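Local coordinates for fluoroacetyl coenzyme A thioesterase (Streptomyces cattleya, PDB 3KUV), which hydrolyses fluoroacetyl-CoA to fluoroacetate and CoA, conferring fluoroacetate resistance, but does not use acetyl-CoA as a substrate, at the interface of chains A and B. Coordinates in Å, arbitrary orientation; residue numbers count along the deposited sequence, not the author numbering. Chains: chain A/B, Fluoroacetyl coenzyme A thioesterase.

The interface of chains A and B. Residues chain A 42, 74-76; chain B 69-71.
Strand 65-75 of each subunit meets its symmetry mate here, an antiparallel pairing that joins the two hot-dog subunits of the homodimer, as is usual for this fold. The backbone evidence is an antiparallel bridge pairing A:Thr75 with B:Ala71, and a hydrogen bond from A:His76 N to B:Thr70 O of 2.9 Å. That bond is nearly straight, 168° at the hydrogen, yet the N-H arrives from above the carbonyl plane, 53° out of it, rather than along a lone pair.

The apolar contact is between the CA atoms of A:Thr75 and B:Ala71, 4.1 Å apart. Carbons also approach carbonyl oxygens: the B:Ala71 CB methyl sits 3.6 Å from A:Val74 O. Alongside, the A:Thr75 CB is 3.8 Å from B:Thr70 O, so the same carbonyl that accepts the bond also lies near this side chain.

Within chain A, active-site residues A:Ser42 and A:His76 lie beside the partner strand; A:Glu50, another, is about 12 Å from the contact centre. A:His76 has CG anti to its backbone N (chi1 -161°), which carries the imidazole toward the start of helix 42-56. There its ND1 hydrogen-bonds the hydroxyl OG of A:Ser42, engineered from threonine, at 2.7 Å; the donor is not decided. The backbone N of A:Ser42 lies in the ring plane at the imidazole edge. B:Gly69, a substrate- and CoA-binding residue, borders this pair, its carbonyl O 3.8 Å from A:His76 CB. The same oxygen is 3.9 Å from A:Ser42 OG, with no hydrogen bond assigned.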
loop_
_atom_site.group_PDB
_atom_site.type_symbol
_atom_site.label_atom_id
_atom_site.label_comp_id
_atom_site.label_asym_id
_atom_site.label_seq_id
_atom_site.Cartn_x
_atom_site.Cartn_y
_atom_site.Cartn_z
ATOM N N SER A 42 1.412 5.159 -4.080
ATOM C CA SER A 42 0.885 3.776 -4.211
ATOM C C SER A 42 0.235 3.331 -2.886
ATOM O O SER A 42 -0.805 2.619 -2.915
ATOM C CB SER A 42 1.918 2.731 -4.682
ATOM O OG SER A 42 2.568 3.155 -5.907
ATOM N N VAL A 74 -1.345 -5.664 -6.980
ATOM C CA VAL A 74 -1.858 -4.644 -7.944
ATOM C C VAL A 74 -0.720 -4.059 -8.765
ATOM O O VAL A 74 0.474 -4.121 -8.361
ATOM C CB VAL A 74 -2.581 -3.448 -7.275
ATOM C CG1 VAL A 74 -3.888 -3.977 -6.569
ATOM C CG2 VAL A 74 -1.629 -2.757 -6.275
ATOM N N THR A 75 -1.068 -3.478 -9.895
ATOM C CA THR A 75 -0.144 -2.656 -10.671
ATOM C C THR A 75 -0.477 -1.167 -10.442
ATOM O O THR A 75 -1.600 -0.841 -9.939
ATOM C CB THR A 75 -0.294 -2.961 -12.112
ATOM O OG1 THR A 75 -1.661 -2.739 -12.504
ATOM C CG2 THR A 75 0.147 -4.460 -12.429
ATOM N N HIS A 76 0.485 -0.318 -10.728
ATOM C CA HIS A 76 0.298 1.143 -10.674
ATOM C C HIS A 76 0.879 1.681 -11.940
ATOM O O HIS A 76 2.112 1.724 -12.060
ATOM C CB HIS A 76 0.929 1.684 -9.369
ATOM C CG HIS A 76 0.429 3.065 -8.974
ATOM N ND1 HIS A 76 0.766 3.683 -7.796
ATOM C CD2 HIS A 76 -0.491 3.845 -9.571
ATOM C CE1 HIS A 76 0.104 4.851 -7.717
ATOM N NE2 HIS A 76 -0.617 4.986 -8.811
ATOM N N GLY B 69 7.128 3.072 -7.946
ATOM C CA GLY B 69 6.631 1.695 -7.853
ATOM C C GLY B 69 5.615 1.377 -8.917
ATOM O O GLY B 69 4.659 2.208 -9.111
ATOM N N THR B 70 5.824 0.301 -9.679
ATOM C CA THR B 70 4.901 -0.045 -10.769
ATOM C C THR B 70 4.066 -1.283 -10.478
ATOM O O THR B 70 3.049 -1.507 -11.141
ATOM C CB THR B 70 5.593 -0.257 -12.098
ATOM O OG1 THR B 70 6.597 -1.273 -11.915
ATOM C CG2 THR B 70 6.356 1.056 -12.509
ATOM N N ALA B 71 4.413 -2.052 -9.423
ATOM C CA ALA B 71 3.571 -3.206 -9.064
ATOM C C ALA B 71 4.010 -3.666 -7.722
ATOM O O ALA B 71 5.172 -3.558 -7.351
ATOM C CB ALA B 71 3.680 -4.363 -10.048
#